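PDB 3K94: thiamin pyrophosphokinase from Geobacillus thermodenitrificans, which catalyses the transfer of a pyrophosphate group from ATP to thiamin, yielding thiamin diphosphate and AMP. Local coordinates for residues G168-L173 / S187-Q192; Y141-D146 / M206-D211. All blocks are in the same frame, centred on the assembly; numbering follows the deposited sequence.

Contact 1: G168-L173 / S187-Q192; sequences GFKYPL and SNELIQ
Asn188 reaches across to Tyr171 and takes hold of its backbone at both polar ends. Its ND2 donates to Tyr171 O at 2.7 Å, almost straight and in the plane of both the amide and the carbonyl, while OD1 accepts from Tyr171 N at 3.1 Å with an N-H...O angle of 177°. OD1 has a second donor in its own segment, from the next residue, Glu189 N, which sits on a lone pair, so the amide carries three bonds and its flip is fixed. Next along, Lys170 N gives its hydrogen to Glu189 O (2.9 Å), one of the two backbone bonds flanking the single bridge between Phe169 and Leu190; Ile191 N to Gly168 O, 2.8 Å, is the other. Gly168 O also takes Gln192 N at 3.0 Å. Gly168 has a positive phi of 92°, a conformation that suits glycine.

Beside these bonds, the Phe169 ring, with CG anti to the carbonyl carbon (chi1 -69°), receives Leu190 CD1 over the centre of one face, a CH-pi contact 4.1 Å from the centroid. On the solvent side Lys170 NZ bonds to Tyr171 OH and stays 4.4 Å from Glu189 OE1, beyond salt-bridge range. The Asn188 backbone bonds to Val152. Five hydrogen bonds, two through the Asn188 side chain, thus tie the loop after strand 165-167 to outermost strand 187-188 of the mixed sheet and the loop beyond, within the vitamin B1 binding domain.

Contact 2: Y141-D146 / M206-D211; sequences YTVMYD and MIRSSD
The guanidinium of Arg208 lies with one face against Val143 and its NH1/NH2 end turned to the carbonyl of Met144, a selenomethionine. Val143 CG1 sits over the centre of the guanidinium, 3.6 Å from Arg208 CZ, and the arginine and valine side chains run in opposite senses. Both terminal nitrogens grip one oxygen: Arg208 NH2 is 2.9 Å and NH1 3.1 Å from Met144 O, which is close to the guanidinium plane. Seen from the carbonyl, NH2 stands above the plane, 36° out of it, whereas NH1 is tilted less. In Arg208, chi3 (74°) turns NE out of line with the extended start of the chain. Water 1 accepts from Asp146 N at 2.8 Å and, weakly, from Arg208 NH2. The Asp146 carboxylate instead uses OD1 to accept from Arg148 N. Farther back, Val143 CG2 meets the selenium of Met206, also a selenomethionine, at 4.1 Å.

Strands 141-144 and 206-209 run nearly parallel, 7° apart, but with axes 11.1 Å distant they belong to two facing sheets; Phe197 of strand 194-199 and Tyr154 of strand 151-156 each pack against both Val143 and Met206.

How the contacts relate
Contact 1 is nested in the chain loop that contact 2 closes, and their centres are about 11 Å apart. Leu190 joins them: while its CD1 serves contact 1, its CD2 packs on the backbone of 141-146, 3.4 Å from Tyr145 N. Phe169 CZ adds a touch to Val143 CG2 at 4.2 Å. Contact 1 lies toward the outside of the chain, its centre about 23 Å from the chain centre against 13 Å for contact 2, whose segment 206-211 also meets the second subunit, with Asp211 salt-bridged to Arg105 of that neighbour. Segments 168-173, 187-192 and 141-146 fall in the vitamin B1 binding domain, though no thiamin-binding role of their residues is established.

Contact 1: G168-L173 / S187-Q192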
loop_
_atom_site.group_PDB
_atom_site.type_symbol
_atom_site.label_atom_id
_atom_site.label_comp_id
_atom_site.label_asym_id
_atom_site.label_seq_id
_atom_site.Cartn_x
_atom_site.Cartn_y
_atom_site.Cartn_z
ATOM N N GLY B 168 13.686 -23.459 -1.403
ATOM C CA GLY B 168 12.708 -23.683 -2.460
ATOM C C GLY B 168 12.500 -22.558 -3.470
ATOM O O GLY B 168 11.619 -22.645 -4.341
ATOM N N PHE B 169 13.314 -21.511 -3.368
ATOM C CA PHE B 169 13.164 -20.331 -4.224
ATOM C C PHE B 169 14.230 -20.250 -5.316
ATOM O O PHE B 169 15.279 -20.888 -5.230
ATOM C CB PHE B 169 13.224 -19.052 -3.391
ATOM C CG PHE B 169 12.042 -18.867 -2.486
ATOM C CD1 PHE B 169 11.960 -19.550 -1.277
ATOM C CD2 PHE B 169 11.011 -18.012 -2.842
ATOM C CE1 PHE B 169 10.859 -19.385 -0.444
ATOM C CE2 PHE B 169 9.918 -17.840 -2.021
ATOM C CZ PHE B 169 9.838 -18.530 -0.818
ATOM N N LYS B 170 13.934 -19.437 -6.329
ATOM C CA LYS B 170 14.833 -19.167 -7.436
ATOM C C LYS B 170 16.200 -18.678 -6.962
ATOM O O LYS B 170 17.226 -19.216 -7.365
ATOM C CB LYS B 170 14.182 -18.149 -8.369
ATOM C CG LYS B 170 15.028 -17.718 -9.570
ATOM C CD LYS B 170 14.240 -16.683 -10.403
ATOM C CE LYS B 170 15.016 -16.202 -11.620
ATOM N NZ LYS B 170 14.265 -15.160 -12.380
ATOM N N TYR B 171 16.210 -17.658 -6.108
ATOM C CA TYR B 171 17.456 -17.134 -5.560
ATOM C C TYR B 171 17.581 -17.593 -4.126
ATOM O O TYR B 171 16.703 -17.336 -3.316
ATOM C CB TYR B 171 17.474 -15.602 -5.611
ATOM C CG TYR B 171 16.982 -15.022 -6.917
ATOM C CD1 TYR B 171 17.691 -15.212 -8.096
ATOM C CD2 TYR B 171 15.821 -14.262 -6.967
ATOM C CE1 TYR B 171 17.245 -14.675 -9.297
ATOM C CE2 TYR B 171 15.368 -13.719 -8.157
ATOM C CZ TYR B 171 16.084 -13.929 -9.326
ATOM O OH TYR B 171 15.638 -13.388 -10.519
ATOM N N PRO B 172 18.686 -18.259 -3.795
ATOM C CA PRO B 172 18.793 -18.837 -2.459
ATOM C C PRO B 172 19.342 -17.824 -1.455
ATOM O O PRO B 172 20.154 -16.961 -1.797
ATOM C CB PRO B 172 19.823 -19.950 -2.660
ATOM C CG PRO B 172 20.672 -19.490 -3.875
ATOM C CD PRO B 172 19.978 -18.292 -4.496
ATOM N N LEU B 173 18.896 -17.929 -0.215
ATOM C CA LEU B 173 19.437 -17.101 0.847
ATOM C C LEU B 173 19.589 -17.964 2.089
ATOM O O LEU B 173 18.687 -18.731 2.453
ATOM C CB LEU B 173 18.522 -15.906 1.138
ATOM C CG LEU B 173 18.529 -14.706 0.188
ATOM C CD1 LEU B 173 17.421 -13.705 0.543
ATOM C CD2 LEU B 173 19.878 -14.015 0.206
ATOM N N SER B 187 13.112 -9.536 -3.770
ATOM C CA SER B 187 12.199 -10.159 -4.718
ATOM C C SER B 187 12.619 -11.600 -4.905
ATOM O O SER B 187 13.816 -11.912 -4.928
ATOM C CB SER B 187 12.261 -9.460 -6.074
ATOM O OG SER B 187 12.221 -8.063 -5.924
ATOM N N ASN B 188 11.652 -12.489 -5.070
ATOM C CA ASN B 188 12.005 -13.877 -5.296
ATOM C C ASN B 188 10.822 -14.623 -5.884
ATOM O O ASN B 188 9.768 -14.046 -6.143
ATOM C CB ASN B 188 12.524 -14.526 -3.998
ATOM C CG ASN B 188 13.655 -15.540 -4.239
ATOM O OD1 ASN B 188 13.621 -16.316 -5.198
ATOM N ND2 ASN B 188 14.647 -15.553 -3.349
ATOM N N GLU B 189 11.012 -15.905 -6.122
ATOM C CA GLU B 189 9.990 -16.702 -6.765
ATOM C C GLU B 189 10.084 -18.113 -6.216
ATOM O O GLU B 189 11.170 -18.702 -6.148
ATOM C CB GLU B 189 10.205 -16.694 -8.274
ATOM C CG GLU B 189 9.124 -17.387 -9.075
ATOM C CD GLU B 189 9.517 -17.527 -10.532
ATOM O OE1 GLU B 189 10.581 -16.986 -10.908
ATOM O OE2 GLU B 189 8.769 -18.164 -11.301
ATOM N N LEU B 190 8.951 -18.658 -5.800
ATOM C CA LEU B 190 8.957 -20.023 -5.324
ATOM C C LEU B 190 9.137 -20.919 -6.551
ATOM O O LEU B 190 8.325 -20.881 -7.472
ATOM C CB LEU B 190 7.659 -20.349 -4.579
ATOM C CG LEU B 190 7.596 -21.739 -3.938
ATOM C CD1 LEU B 190 8.628 -21.837 -2.829
ATOM C CD2 LEU B 190 6.183 -22.065 -3.406
ATOM N N ILE B 191 10.213 -21.696 -6.584
ATOM C CA ILE B 191 10.452 -22.565 -7.726
ATOM C C ILE B 191 9.924 -23.977 -7.442
ATOM O O ILE B 191 9.312 -24.614 -8.298
ATOM C CB ILE B 191 11.950 -22.626 -8.102
ATOM C CG1 ILE B 191 12.414 -21.283 -8.664
ATOM C CG2 ILE B 191 12.181 -23.693 -9.149
ATOM C CD1 ILE B 191 11.621 -20.849 -9.899
ATOM N N GLN B 192 10.159 -24.468 -6.235
ATOM C CA GLN B 192 9.717 -25.816 -5.909
ATOM C C GLN B 192 8.227 -25.845 -5.554
ATOM O O GLN B 192 7.546 -24.815 -5.565
ATOM C CB GLN B 192 10.559 -26.407 -4.784
ATOM C CG GLN B 192 12.064 -26.474 -5.078
ATOM C CD GLN B 192 12.404 -27.459 -6.180
ATOM O OE1 GLN B 192 11.556 -28.240 -6.609
ATOM N NE2 GLN B 192 13.651 -27.428 -6.646
#

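Contact 2: Y141-D146 / M206-D211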
loop_
_atom_site.group_PDB
_atom_site.type_symbol
_atom_site.label_atom_id
_atom_site.label_comp_id
_atom_site.label_asym_id
_atom_site.label_seq_id
_atom_site.Cartn_x
_atom_site.Cartn_y
_atom_site.Cartn_z
ATOM N N TYR B 141 8.467 -20.547 8.520
ATOM C CA TYR B 141 7.143 -20.500 7.922
ATOM C C TYR B 141 7.169 -21.199 6.593
ATOM O O TYR B 141 8.182 -21.172 5.901
ATOM C CB TYR B 141 6.705 -19.044 7.735
ATOM C CG TYR B 141 6.637 -18.282 9.036
ATOM C CD1 TYR B 141 5.498 -18.352 9.841
ATOM C CD2 TYR B 141 7.712 -17.511 9.474
ATOM C CE1 TYR B 141 5.432 -17.671 11.041
ATOM C CE2 TYR B 141 7.656 -16.821 10.674
ATOM C CZ TYR B 141 6.513 -16.913 11.454
ATOM O OH TYR B 141 6.440 -16.233 12.647
ATOM N N THR B 142 6.058 -21.816 6.219
ATOM C CA THR B 142 5.973 -22.461 4.917
ATOM C C THR B 142 5.429 -21.510 3.874
ATOM O O THR B 142 4.753 -20.527 4.191
ATOM C CB THR B 142 5.055 -23.713 4.932
ATOM O OG1 THR B 142 3.721 -23.316 5.273
ATOM C CG2 THR B 142 5.554 -24.736 5.935
ATOM N N VAL B 143 5.731 -21.823 2.622
ATOM C CA VAL B 143 5.163 -21.135 1.489
ATOM C C VAL B 143 4.822 -22.260 0.519
ATOM O O VAL B 143 5.682 -23.069 0.192
ATOM C CB VAL B 143 6.214 -20.176 0.862
ATOM C CG1 VAL B 143 5.693 -19.553 -0.409
ATOM C CG2 VAL B 143 6.613 -19.107 1.858
HETATM N N MSE B 144 3.575 -22.332 0.071
HETATM C CA MSE B 144 3.162 -23.424 -0.799
HETATM C C MSE B 144 2.880 -22.900 -2.188
HETATM O O MSE B 144 2.366 -21.799 -2.340
HETATM C CB MSE B 144 1.909 -24.124 -0.249
HETATM C CG MSE B 144 1.981 -24.474 1.237
HETATM SE SE MSE B 144 3.439 -25.708 1.710
HETATM C CE MSE B 144 2.947 -27.187 0.551
ATOM N N TYR B 145 3.216 -23.686 -3.206
ATOM C CA TYR B 145 2.921 -23.272 -4.566
ATOM C C TYR B 145 1.469 -22.824 -4.656
ATOM O O TYR B 145 0.578 -23.486 -4.132
ATOM C CB TYR B 145 3.179 -24.378 -5.584
ATOM C CG TYR B 145 2.676 -23.973 -6.942
ATOM C CD1 TYR B 145 3.399 -23.091 -7.723
ATOM C CD2 TYR B 145 1.454 -24.431 -7.425
ATOM C CE1 TYR B 145 2.945 -22.692 -8.960
ATOM C CE2 TYR B 145 0.983 -24.030 -8.674
ATOM C CZ TYR B 145 1.741 -23.159 -9.433
ATOM O OH TYR B 145 1.305 -22.746 -10.673
ATOM N N ASP B 146 1.236 -21.687 -5.308
ATOM C CA ASP B 146 -0.124 -21.169 -5.464
ATOM C C ASP B 146 -0.282 -20.502 -6.824
ATOM O O ASP B 146 0.414 -19.532 -7.143
ATOM C CB ASP B 146 -0.460 -20.181 -4.347
ATOM C CG ASP B 146 -1.921 -19.769 -4.348
ATOM O OD1 ASP B 146 -2.543 -19.767 -5.437
ATOM O OD2 ASP B 146 -2.439 -19.441 -3.253
HETATM N N MSE B 206 5.816 -10.194 4.263
HETATM C CA MSE B 206 5.810 -10.898 2.984
HETATM C C MSE B 206 4.633 -10.486 2.114
HETATM O O MSE B 206 3.504 -10.432 2.579
HETATM C CB MSE B 206 5.791 -12.417 3.158
HETATM C CG MSE B 206 5.732 -13.151 1.808
HETATM SE SE MSE B 206 5.745 -15.126 1.904
HETATM C CE MSE B 206 4.196 -15.415 3.085
ATOM N N ILE B 207 4.907 -10.191 0.849
ATOM C CA ILE B 207 3.839 -9.993 -0.114
ATOM C C ILE B 207 3.982 -10.978 -1.268
ATOM O O ILE B 207 5.031 -11.052 -1.900
ATOM C CB ILE B 207 3.806 -8.551 -0.643
ATOM C CG1 ILE B 207 3.515 -7.576 0.503
ATOM C CG2 ILE B 207 2.744 -8.423 -1.740
ATOM C CD1 ILE B 207 3.857 -6.113 0.184
ATOM N N ARG B 208 2.936 -11.766 -1.503
ATOM C CA ARG B 208 2.874 -12.627 -2.676
ATOM C C ARG B 208 1.884 -11.984 -3.606
ATOM O O ARG B 208 0.783 -11.628 -3.197
ATOM C CB ARG B 208 2.425 -14.052 -2.321
ATOM C CG ARG B 208 3.324 -14.773 -1.327
ATOM C CD ARG B 208 2.803 -16.181 -1.023
ATOM N NE ARG B 208 3.043 -17.101 -2.134
ATOM C CZ ARG B 208 2.730 -18.399 -2.143
ATOM N NH1 ARG B 208 2.151 -18.978 -1.094
ATOM N NH2 ARG B 208 2.992 -19.121 -3.221
ATOM N N SER B 209 2.266 -11.804 -4.857
ATOM C CA SER B 209 1.405 -11.071 -5.754
ATOM C C SER B 209 1.356 -11.677 -7.146
ATOM O O SER B 209 2.091 -12.611 -7.459
ATOM C CB SER B 209 1.850 -9.607 -5.832
ATOM O OG SER B 209 3.209 -9.491 -6.231
ATOM N N SER B 210 0.488 -11.117 -7.973
ATOM C CA SER B 210 0.359 -11.514 -9.359
ATOM C C SER B 210 0.092 -10.259 -10.185
ATOM O O SER B 210 -0.194 -9.204 -9.633
ATOM C CB SER B 210 -0.801 -12.493 -9.510
ATOM O OG SER B 210 -1.394 -12.364 -10.783
ATOM N N ASP B 211 0.210 -10.368 -11.502
ATOM C CA ASP B 211 -0.264 -9.316 -12.406
ATOM C C ASP B 211 -0.754 -9.963 -13.708
ATOM O O ASP B 211 -0.732 -11.188 -13.829
ATOM C CB ASP B 211 0.811 -8.240 -12.657
ATOM C CG ASP B 211 2.161 -8.827 -13.073
ATOM O OD1 ASP B 211 2.201 -9.978 -13.566
ATOM O OD2 ASP B 211 3.189 -8.122 -12.910
HETATM O O HOH W 1 3.124 -19.730 -6.045
#